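Local coordinates for protein L-fuculose phosphate aldolase (Streptococcus pneumoniae, PDB 4C24) that belongs to the class II aldolase/adducin family of metal-dependent enzymes and carries bound zinc, at residues K10-I14 with I55-I60; F36-K40 with R90-D94; D59-M63 with E73-S77; I121-K126 with D200-E204. One frame throughout, in Å; residues are numbered along the deposited sequence.

Interaction 1: K10-I14 with I55-I60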
loop_
_atom_site.group_PDB
_atom_site.type_symbol
_atom_site.label_atom_id
_atom_site.label_comp_id
_atom_site.label_asym_id
_atom_site.label_seq_id
_atom_site.Cartn_x
_atom_site.Cartn_y
_atom_site.Cartn_z
ATOM N N LYS A 10 26.283 9.522 14.707
ATOM C CA LYS A 10 25.430 10.573 14.159
ATOM C C LYS A 10 24.941 10.260 12.743
ATOM O O LYS A 10 23.754 10.406 12.415
ATOM C CB LYS A 10 26.137 11.922 14.217
ATOM C CG LYS A 10 26.435 12.397 15.633
ATOM C CD LYS A 10 27.113 13.754 15.597
ATOM C CE LYS A 10 27.313 14.305 16.999
ATOM N NZ LYS A 10 27.954 15.651 16.956
ATOM N N GLN A 11 25.873 9.811 11.906
ATOM C CA GLN A 11 25.551 9.448 10.539
ATOM C C GLN A 11 24.565 8.300 10.511
ATOM O O GLN A 11 23.679 8.265 9.640
ATOM C CB GLN A 11 26.803 9.023 9.787
ATOM C CG GLN A 11 27.796 10.136 9.547
ATOM C CD GLN A 11 29.127 9.585 9.073
ATOM O OE1 GLN A 11 29.718 8.724 9.724
ATOM N NE2 GLN A 11 29.586 10.055 7.923
ATOM N N GLU A 12 24.743 7.361 11.446
ATOM C CA GLU A 12 23.876 6.196 11.530
ATOM C C GLU A 12 22.456 6.589 11.911
ATOM O O GLU A 12 21.504 6.071 11.325
ATOM C CB GLU A 12 24.436 5.103 12.435
ATOM C CG GLU A 12 23.729 3.762 12.264
ATOM C CD GLU A 12 24.302 2.649 13.123
ATOM O OE1 GLU A 12 24.527 2.866 14.337
ATOM O OE2 GLU A 12 24.516 1.546 12.582
ATOM N N LEU A 13 22.296 7.522 12.843
ATOM C CA LEU A 13 20.951 8.041 13.152
ATOM C C LEU A 13 20.266 8.602 11.923
ATOM O O LEU A 13 19.107 8.351 11.675
ATOM C CB LEU A 13 21.010 9.110 14.229
ATOM C CG LEU A 13 21.350 8.591 15.605
ATOM C CD1 LEU A 13 21.696 9.743 16.504
ATOM C CD2 LEU A 13 20.176 7.835 16.211
ATOM N N ILE A 14 21.014 9.351 11.123
ATOM C CA ILE A 14 20.499 9.928 9.892
ATOM C C ILE A 14 20.088 8.845 8.903
ATOM O O ILE A 14 19.009 8.915 8.311
ATOM C CB ILE A 14 21.554 10.852 9.261
ATOM C CG1 ILE A 14 21.916 11.937 10.259
ATOM C CG2 ILE A 14 21.050 11.459 7.956
ATOM C CD1 ILE A 14 20.714 12.686 10.743
ATOM N N ILE A 55 17.882 16.312 7.987
ATOM C CA ILE A 55 18.726 16.278 9.183
ATOM C C ILE A 55 20.211 16.146 8.827
ATOM O O ILE A 55 20.616 15.208 8.126
ATOM C CB ILE A 55 18.312 15.158 10.170
ATOM C CG1 ILE A 55 16.839 15.299 10.557
ATOM C CG2 ILE A 55 19.190 15.190 11.423
ATOM C CD1 ILE A 55 16.343 14.162 11.426
ATOM N N LYS A 56 21.011 17.095 9.323
ATOM C CA LYS A 56 22.465 17.044 9.193
ATOM C C LYS A 56 23.090 16.578 10.495
ATOM O O LYS A 56 22.463 16.659 11.563
ATOM C CB LYS A 56 23.015 18.428 8.868
ATOM C CG LYS A 56 22.480 19.048 7.591
ATOM C CD LYS A 56 23.255 20.321 7.317
ATOM C CE LYS A 56 22.438 21.339 6.543
ATOM N NZ LYS A 56 22.001 22.439 7.447
ATOM N N GLU A 57 24.330 16.107 10.415
ATOM C CA GLU A 57 25.081 15.694 11.588
ATOM C C GLU A 57 25.046 16.768 12.688
ATOM O O GLU A 57 24.892 16.447 13.870
ATOM C CB GLU A 57 26.519 15.330 11.194
ATOM C CG GLU A 57 27.323 14.688 12.305
ATOM C CD GLU A 57 28.519 13.896 11.807
ATOM O OE1 GLU A 57 28.439 13.295 10.714
ATOM O OE2 GLU A 57 29.537 13.863 12.527
ATOM N N SER A 58 25.150 18.037 12.297
ATOM C CA SER A 58 25.141 19.134 13.249
ATOM C C SER A 58 23.793 19.355 13.924
ATOM O O SER A 58 23.726 20.080 14.901
ATOM C CB SER A 58 25.656 20.433 12.610
ATOM O OG SER A 58 24.814 20.873 11.561
ATOM N N ASP A 59 22.729 18.753 13.391
ATOM C CA ASP A 59 21.391 18.852 14.006
ATOM C C ASP A 59 21.182 17.802 15.094
ATOM O O ASP A 59 20.232 17.919 15.899
ATOM C CB ASP A 59 20.281 18.636 12.974
ATOM C CG ASP A 59 20.177 19.764 11.953
ATOM O OD1 ASP A 59 20.279 20.959 12.329
ATOM O OD2 ASP A 59 19.958 19.433 10.764
ATOM N N ILE A 60 22.009 16.761 15.087
ATOM C CA ILE A 60 21.945 15.707 16.140
ATOM C C ILE A 60 22.318 16.335 17.466
ATOM O O ILE A 60 23.239 17.147 17.573
ATOM C CB ILE A 60 22.816 14.447 15.842
ATOM C CG1 ILE A 60 22.399 13.809 14.508
ATOM C CG2 ILE A 60 22.794 13.425 17.006
ATOM C CD1 ILE A 60 20.976 13.277 14.483
HETATM O O HOH W 1 25.567 17.424 16.392
#
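This is a mainly apolar contact between helix 7-22, near the N-terminus, and the loop that leads into strand 61-64. Ile60 is the loop residue most covered. Its CG2 lies 3.9 Å from CD1 of Leu13, and its CD1 lies 3.8 Å from CD1 of Ile14. The CA-to-CB bond of Ile55 points toward the helix, and its side chain lies beside Ile14. Lys10 lays its aliphatic chain along the loop, with Lys10 CD 3.4 Å from Glu57 CG. A water accepts from Lys10 NZ at 3.0 Å and donates to Glu57 O at 2.8 Å and Ile60 O at 2.6 Å. Residues 57-59 form a short 3-10 turn, and Asp59 OD2 accepts from Lys56 N at 2.9 Å within the loop. The charged ends also have partners outside the contact: Lys10 forms a salt bridge with Glu71, and Glu57 hydrogen-bonds Ser7. No direct hydrogen bond joins the two segments, so they are held by side-chain packing and one bridging water.

Interaction 2: F36-K40 with R90-D94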
loop_
_atom_site.group_PDB
_atom_site.type_symbol
_atom_site.label_atom_id
_atom_site.label_comp_id
_atom_site.label_asym_id
_atom_site.label_seq_id
_atom_site.Cartn_x
_atom_site.Cartn_y
_atom_site.Cartn_z
ATOM N N PHE A 36 22.684 5.252 22.635
ATOM C CA PHE A 36 23.368 5.509 23.893
ATOM C C PHE A 36 24.743 4.859 23.872
ATOM O O PHE A 36 24.876 3.668 23.602
ATOM C CB PHE A 36 22.542 4.959 25.065
ATOM C CG PHE A 36 22.992 5.468 26.407
ATOM C CD1 PHE A 36 22.774 6.796 26.763
ATOM C CD2 PHE A 36 23.639 4.629 27.306
ATOM C CE1 PHE A 36 23.191 7.280 27.998
ATOM C CE2 PHE A 36 24.050 5.108 28.547
ATOM C CZ PHE A 36 23.836 6.432 28.880
ATOM N N ASP A 37 25.768 5.665 24.151
ATOM C CA ASP A 37 27.135 5.175 24.244
ATOM C C ASP A 37 27.358 4.873 25.721
ATOM O O ASP A 37 27.370 5.801 26.544
ATOM C CB ASP A 37 28.064 6.283 23.730
ATOM C CG ASP A 37 29.528 5.894 23.732
ATOM O OD1 ASP A 37 29.985 5.145 24.619
ATOM O OD2 ASP A 37 30.238 6.377 22.815
ATOM N N ARG A 38 27.505 3.592 26.069
ATOM C CA ARG A 38 27.650 3.177 27.483
ATOM C C ARG A 38 28.971 3.565 28.139
ATOM O O ARG A 38 29.023 3.782 29.349
ATOM C CB ARG A 38 27.453 1.667 27.647
ATOM C CG ARG A 38 26.053 1.193 27.331
ATOM C CD ARG A 38 25.130 1.412 28.506
ATOM N NE ARG A 38 23.769 1.142 28.089
ATOM C CZ ARG A 38 22.690 1.398 28.811
ATOM N NH1 ARG A 38 22.802 1.927 30.024
ATOM N NH2 ARG A 38 21.495 1.116 28.305
ATOM N N GLU A 39 30.035 3.633 27.343
ATOM C CA GLU A 39 31.355 3.965 27.877
ATOM C C GLU A 39 31.353 5.448 28.232
ATOM O O GLU A 39 31.793 5.843 29.319
ATOM C CB GLU A 39 32.449 3.646 26.851
ATOM N N LYS A 40 30.803 6.254 27.328
ATOM C CA LYS A 40 30.743 7.707 27.509
ATOM C C LYS A 40 29.543 8.175 28.326
ATOM O O LYS A 40 29.558 9.273 28.871
ATOM C CB LYS A 40 30.750 8.418 26.159
ATOM C CG LYS A 40 31.968 8.123 25.301
ATOM C CD LYS A 40 31.991 8.980 24.050
ATOM C CE LYS A 40 33.097 8.537 23.104
ATOM N NZ LYS A 40 32.651 7.367 22.300
ATOM N N ARG A 90 17.648 0.446 31.878
ATOM C CA ARG A 90 17.897 -0.801 31.173
ATOM C C ARG A 90 19.300 -0.807 30.608
ATOM O O ARG A 90 19.665 0.127 29.904
ATOM C CB ARG A 90 16.944 -0.912 29.993
ATOM C CG ARG A 90 15.510 -0.757 30.410
ATOM C CD ARG A 90 14.608 -1.255 29.340
ATOM N NE ARG A 90 14.900 -2.596 28.830
ATOM C CZ ARG A 90 13.928 -3.366 28.352
ATOM N NH1 ARG A 90 12.683 -2.919 28.417
ATOM N NH2 ARG A 90 14.182 -4.555 27.841
ATOM N N ASP A 91 20.042 -1.865 30.924
ATOM C CA ASP A 91 21.403 -2.037 30.421
ATOM C C ASP A 91 21.445 -2.781 29.077
ATOM O O ASP A 91 22.508 -2.852 28.434
ATOM C CB ASP A 91 22.274 -2.753 31.467
ATOM C CG ASP A 91 21.684 -4.090 31.915
ATOM O OD1 ASP A 91 20.605 -4.472 31.413
ATOM O OD2 ASP A 91 22.300 -4.762 32.773
ATOM N N ASP A 92 20.312 -3.353 28.676
ATOM C CA ASP A 92 20.218 -4.186 27.479
ATOM C C ASP A 92 19.790 -3.463 26.204
ATOM O O ASP A 92 19.618 -4.100 25.159
ATOM C CB ASP A 92 19.291 -5.393 27.733
ATOM C CG ASP A 92 17.854 -4.992 28.097
ATOM O OD1 ASP A 92 17.618 -3.875 28.599
ATOM O OD2 ASP A 92 16.943 -5.836 27.906
ATOM N N ILE A 93 19.619 -2.148 26.297
ATOM C CA ILE A 93 19.103 -1.337 25.201
ATOM C C ILE A 93 20.106 -0.231 24.937
ATOM O O ILE A 93 20.359 0.566 25.819
ATOM C CB ILE A 93 17.744 -0.699 25.585
ATOM C CG1 ILE A 93 16.672 -1.771 25.787
ATOM C CG2 ILE A 93 17.307 0.324 24.551
ATOM C CD1 ILE A 93 16.481 -2.676 24.592
ATOM N N ASP A 94 20.676 -0.185 23.736
ATOM C CA ASP A 94 21.620 0.890 23.384
ATOM C C ASP A 94 21.157 1.743 22.198
ATOM O O ASP A 94 21.862 2.667 21.758
ATOM C CB ASP A 94 23.031 0.344 23.112
ATOM C CG ASP A 94 23.731 -0.185 24.364
ATOM O OD1 ASP A 94 23.266 0.071 25.491
ATOM O OD2 ASP A 94 24.779 -0.854 24.227
#
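Phe36 is the last residue but one of strand 32-37 and makes the backbone link. Its N donates to Asp94 O at 2.9 Å, with a nearly straight angle of 171°. The CA atoms of Phe36 and Asp94 are 5.0 Å apart. The Phe36 ring leads away from the loop and stacks with Tyr87. Asp37 points away and works within its own turn. Its OD1 accepts from Lys40 N at 3.0 Å, an Asx motif, and its OD2 forms a salt bridge with Lys40 NZ at 2.7 Å. Residues 38-40 then take helical backbone angles as the chain leaves the strand.

Arg38 follows and makes most of the contact. Its NE forms a salt bridge with Asp94 OD1 at 2.9 Å. Its NH2 donates to Ile93 O at 2.8 Å and makes a weak hydrogen bond to Arg90 O at 2.6 Å. Asp91 CA lies over one face of the guanidinium. NH1 reaches Tyr87 O of helix 80-89. One arginine therefore gathers carbonyls from both ends of the 90-94 loop and from the helix before it. That loop is braced by its own salt bridge, Arg90 NE to Asp92 OD1 at 3.0 Å, and Arg90 NH1 also hydrogen-bonds Met149 O.

The loop joins helix 80-89 to strand 95-99. Strand 95-99 runs antiparallel between strands 32-37 and 161-166, and Asp94 also shares backbone hydrogen bonding with Ala166.

Interaction 3: D59-M63 with E73-S77. With SO4 (sulfate ion), chain E.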
loop_
_atom_site.group_PDB
_atom_site.type_symbol
_atom_site.label_atom_id
_atom_site.label_comp_id
_atom_site.label_asym_id
_atom_site.label_seq_id
_atom_site.Cartn_x
_atom_site.Cartn_y
_atom_site.Cartn_z
ATOM N N ASP A 59 22.729 18.753 13.391
ATOM C CA ASP A 59 21.391 18.852 14.006
ATOM C C ASP A 59 21.182 17.802 15.094
ATOM O O ASP A 59 20.232 17.919 15.899
ATOM C CB ASP A 59 20.281 18.636 12.974
ATOM C CG ASP A 59 20.177 19.764 11.953
ATOM O OD1 ASP A 59 20.279 20.959 12.329
ATOM O OD2 ASP A 59 19.958 19.433 10.764
ATOM N N ILE A 60 22.009 16.761 15.087
ATOM C CA ILE A 60 21.945 15.707 16.140
ATOM C C ILE A 60 22.318 16.335 17.466
ATOM O O ILE A 60 23.239 17.147 17.573
ATOM C CB ILE A 60 22.816 14.447 15.842
ATOM C CG1 ILE A 60 22.399 13.809 14.508
ATOM C CG2 ILE A 60 22.794 13.425 17.006
ATOM C CD1 ILE A 60 20.976 13.277 14.483
ATOM N N VAL A 61 21.548 15.988 18.489
ATOM C CA VAL A 61 21.756 16.533 19.805
ATOM C C VAL A 61 22.346 15.456 20.688
ATOM O O VAL A 61 21.914 14.292 20.649
ATOM C CB VAL A 61 20.442 17.071 20.435
ATOM C CG1 VAL A 61 20.707 17.575 21.837
ATOM C CG2 VAL A 61 19.828 18.185 19.592
ATOM N N VAL A 62 23.353 15.834 21.470
ATOM C CA VAL A 62 24.012 14.868 22.345
ATOM C C VAL A 62 23.777 15.333 23.768
ATOM O O VAL A 62 23.928 16.507 24.093
ATOM C CB VAL A 62 25.527 14.760 22.052
ATOM C CG1 VAL A 62 26.179 13.714 22.948
ATOM C CG2 VAL A 62 25.706 14.393 20.589
ATOM N N MET A 63 23.360 14.400 24.617
ATOM C CA MET A 63 22.975 14.689 25.970
ATOM C C MET A 63 23.675 13.768 26.940
ATOM O O MET A 63 23.939 12.629 26.607
ATOM C CB MET A 63 21.507 14.330 26.069
ATOM C CG MET A 63 20.628 15.366 26.683
ATOM S SD MET A 63 19.017 14.601 26.451
ATOM C CE MET A 63 18.523 15.414 24.937
ATOM N N GLU A 73 23.039 22.619 18.658
ATOM C CA GLU A 73 22.318 23.853 18.934
ATOM C C GLU A 73 20.828 23.686 18.721
ATOM O O GLU A 73 20.059 24.551 19.112
ATOM C CB GLU A 73 22.814 24.976 18.026
ATOM C CG GLU A 73 24.303 24.922 17.744
ATOM C CD GLU A 73 25.120 25.716 18.734
ATOM O OE1 GLU A 73 24.860 25.627 19.955
ATOM O OE2 GLU A 73 26.029 26.434 18.279
ATOM N N ARG A 74 20.444 22.590 18.073
ATOM C CA ARG A 74 19.027 22.296 17.829
ATOM C C ARG A 74 18.401 21.824 19.104
ATOM O O ARG A 74 19.076 21.270 19.949
ATOM C CB ARG A 74 18.853 21.200 16.784
ATOM C CG ARG A 74 19.338 21.565 15.397
ATOM C CD ARG A 74 18.525 22.697 14.793
ATOM N NE ARG A 74 18.845 22.837 13.379
ATOM C CZ ARG A 74 18.226 23.649 12.527
ATOM N NH1 ARG A 74 17.227 24.423 12.929
ATOM N NH2 ARG A 74 18.614 23.678 11.262
ATOM N N LEU A 75 17.107 22.076 19.235
ATOM C CA LEU A 75 16.320 21.452 20.287
ATOM C C LEU A 75 16.238 19.964 20.008
ATOM O O LEU A 75 15.998 19.546 18.863
ATOM C CB LEU A 75 14.921 22.063 20.364
ATOM C CG LEU A 75 14.789 23.487 20.935
ATOM C CD1 LEU A 75 13.337 23.763 21.301
ATOM C CD2 LEU A 75 15.688 23.728 22.140
ATOM N N PRO A 76 16.453 19.143 21.050
ATOM C CA PRO A 76 16.330 17.706 20.874
ATOM C C PRO A 76 14.869 17.326 20.644
ATOM O O PRO A 76 13.950 18.104 20.967
ATOM C CB PRO A 76 16.796 17.141 22.217
ATOM C CG PRO A 76 16.553 18.237 23.193
ATOM C CD PRO A 76 16.837 19.500 22.427
ATOM N N SER A 77 14.685 16.155 20.060
ATOM C CA SER A 77 13.342 15.551 19.930
ATOM C C SER A 77 12.516 15.833 21.181
ATOM O O SER A 77 13.035 15.720 22.292
ATOM C CB SER A 77 13.472 14.053 19.803
ATOM O OG SER A 77 12.198 13.436 19.920
HETATM S S SO4 E . 10.044 15.229 17.436
HETATM O O1 SO4 E . 10.194 16.332 18.409
HETATM O O2 SO4 E . 8.781 14.555 17.757
HETATM O O3 SO4 E . 10.021 15.897 16.120
HETATM O O4 SO4 E . 11.148 14.250 17.552
HETATM O O HOH W 2 21.838 20.254 17.158
#
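Arg74 has the most surface covered here. It points toward the 59-63 segment and meets Asp59, whose carboxylate end comes nearer than its CA-to-CB bond suggests. Arg74 NE donates to Asp59 OD1 at 2.6 Å in a salt bridge. A weak hydrogen bond from Arg74 NH2 to the same Asp59 OD1 spans 3.4 Å. OD1 lies at the edge of the guanidinium, near its plane. The other carboxylate oxygen, OD2, accepts from Lys56 N, so Asp59 also holds the turn before the strand.

Val61 is next in covered area. Its CG2 sits 3.2 Å from Arg74 O and 3.8 Å from Pro76 CA. The segment 59-63 enters strand 61-64, which lies in the mixed sheet between strands 42-45 and 69-71. Residues 73-77 leave strand 69-71, outermost in this chain's sheet, and cross back over one face of strand 61-64 on the way to helix 80-89.

Pro76 packs against that face: Pro76 CB is 4.0 Å from Val61 CG1 and 3.7 Å from Met63 CE. Val61 and Met63, two apart in the strand, both point toward the crossing loop. A water accepts from Arg74 N at 2.9 Å and donates weakly to Ile60 O at 3.4 Å. Beyond the proline, Ser77 OG donates to sulfate O4 at 2.7 Å. Ser78, Asn32, Ser48 and Gly49 also hydrogen-bond this sulfate, which probably came from the crystallisation liquor.

Interaction 4: I121-K126 with D200-E204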
loop_
_atom_site.group_PDB
_atom_site.type_symbol
_atom_site.label_atom_id
_atom_site.label_comp_id
_atom_site.label_asym_id
_atom_site.label_seq_id
_atom_site.Cartn_x
_atom_site.Cartn_y
_atom_site.Cartn_z
ATOM N N ILE A 121 6.916 -12.066 16.537
ATOM C CA ILE A 121 6.831 -11.091 17.602
ATOM C C ILE A 121 7.908 -11.360 18.655
ATOM O O ILE A 121 8.209 -10.492 19.441
ATOM C CB ILE A 121 5.405 -11.007 18.214
ATOM C CG1 ILE A 121 5.227 -9.670 18.946
ATOM C CG2 ILE A 121 5.059 -12.234 19.076
ATOM C CD1 ILE A 121 5.583 -8.463 18.095
ATOM N N ALA A 122 8.446 -12.576 18.697
ATOM C CA ALA A 122 9.527 -12.908 19.638
ATOM C C ALA A 122 10.771 -12.013 19.544
ATOM O O ALA A 122 11.570 -11.975 20.471
ATOM C CB ALA A 122 9.918 -14.363 19.520
ATOM N N VAL A 123 10.905 -11.257 18.460
ATOM C CA VAL A 123 11.953 -10.224 18.462
ATOM C C VAL A 123 11.737 -9.171 19.558
ATOM O O VAL A 123 12.679 -8.545 20.018
ATOM C CB VAL A 123 12.132 -9.538 17.094
ATOM C CG1 VAL A 123 12.511 -10.562 16.035
ATOM C CG2 VAL A 123 10.901 -8.715 16.708
ATOM N N ALA A 124 10.484 -8.975 19.983
ATOM C CA ALA A 124 10.185 -8.047 21.042
ATOM C C ALA A 124 9.825 -8.728 22.367
ATOM O O ALA A 124 10.132 -8.199 23.419
ATOM C CB ALA A 124 9.081 -7.114 20.599
ATOM N N GLY A 125 9.194 -9.897 22.301
ATOM C CA GLY A 125 8.757 -10.634 23.502
ATOM C C GLY A 125 7.567 -11.505 23.162
ATOM O O GLY A 125 7.230 -11.668 22.000
ATOM N N LYS A 126 6.923 -12.096 24.166
ATOM C CA LYS A 126 5.751 -12.950 23.840
ATOM C C LYS A 126 4.548 -12.141 23.376
ATOM O O LYS A 126 3.639 -12.668 22.724
ATOM C CB LYS A 126 5.377 -13.879 25.004
ATOM C CG LYS A 126 4.825 -13.161 26.218
ATOM C CD LYS A 126 4.292 -14.137 27.259
ATOM C CE LYS A 126 3.618 -13.345 28.359
ATOM N NZ LYS A 126 3.232 -14.276 29.476
ATOM N N ASP A 200 2.277 -19.401 25.477
ATOM C CA ASP A 200 3.464 -18.851 26.111
ATOM C C ASP A 200 4.662 -19.806 26.058
ATOM O O ASP A 200 5.797 -19.353 25.859
ATOM C CB ASP A 200 3.175 -18.458 27.566
ATOM C CG ASP A 200 2.350 -17.187 27.687
ATOM O OD1 ASP A 200 1.951 -16.603 26.653
ATOM O OD2 ASP A 200 2.087 -16.769 28.851
ATOM N N GLU A 201 4.426 -21.108 26.246
ATOM C CA GLU A 201 5.511 -22.105 26.205
ATOM C C GLU A 201 6.217 -22.069 24.850
ATOM O O GLU A 201 7.447 -22.136 24.775
ATOM C CB GLU A 201 4.980 -23.513 26.470
ATOM C CG GLU A 201 6.078 -24.571 26.473
ATOM C CD GLU A 201 5.689 -25.873 27.154
ATOM O OE1 GLU A 201 4.551 -25.986 27.665
ATOM O OE2 GLU A 201 6.536 -26.792 27.184
ATOM N N GLU A 202 5.430 -21.971 23.785
ATOM C CA GLU A 202 5.992 -21.913 22.436
ATOM C C GLU A 202 6.753 -20.610 22.280
ATOM O O GLU A 202 7.840 -20.603 21.681
ATOM C CB GLU A 202 4.898 -22.051 21.377
ATOM C CG GLU A 202 5.398 -21.993 19.934
ATOM C CD GLU A 202 6.224 -23.195 19.505
ATOM O OE1 GLU A 202 6.401 -24.148 20.302
ATOM O OE2 GLU A 202 6.688 -23.183 18.340
ATOM N N MET A 203 6.216 -19.520 22.825
ATOM C CA MET A 203 6.931 -18.234 22.751
ATOM C C MET A 203 8.214 -18.214 23.586
ATOM O O MET A 203 9.192 -17.567 23.201
ATOM C CB MET A 203 6.011 -17.051 23.042
ATOM C CG MET A 203 4.896 -16.914 22.009
ATOM S SD MET A 203 5.447 -17.005 20.277
ATOM C CE MET A 203 6.413 -15.507 20.172
ATOM N N GLU A 204 8.219 -18.928 24.713
ATOM C CA GLU A 204 9.430 -19.079 25.534
ATOM C C GLU A 204 10.499 -19.803 24.713
ATOM O O GLU A 204 11.682 -19.416 24.718
ATOM C CB GLU A 204 9.111 -19.878 26.797
#
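The apolar part of this contact centres on Met203, which points from helix 200-210 toward the 121-126 loop. Its CE lies 3.7 Å from Ile121 CG2 and 3.7 Å from Ala122 CB. Its CB lies 3.8 Å from Lys126 CB, so the base of the lysine joins the packing. The charged part is one salt bridge at the exposed edge: Lys126 NZ to Asp200 OD2 at 2.8 Å. Backbone bonds shape the loop itself. Ile121 O accepts from Ala124 N at 2.8 Å, which closes the 3-10 turn, and from Gly125 N at 3.1 Å, an alpha-type bond one residue on. Gly125 has phi/psi of 153/-171°, where a CB would strike the preceding carbonyl oxygen. Met206 and Phe210, further along the same helix, also cover Ala122. Glu202 instead reaches Tyr133 and Thr135 of a second subunit. The arrangement is that of a C-terminal helix packed on a loop of the class II aldolase/adducin domain, beside a subunit interface.

How the interactions relate
Interactions 1 and 3 form one continuous region. They share Asp59 and Ile60, their centres are 9 Å apart, and Lys10 CE touches Val62 CG2 at 3.9 Å. Ile60 faces helix 7-22, while its neighbours Asp59 and Val61 meet the 73-77 loop. Interaction 2 reaches the same sheet as interaction 3, with centres 18 Å apart and nearest atoms about 6 Å apart. Interaction 4 lies across the chain's centre from interactions 1 and 3, at about 34 and 36 Å between centres. The side chains of Ile55 and Pro76 are each about 14 Å from a bound zinc ion, and that of Ala122 is about 13 Å from a different one. None is close enough to be a ligand.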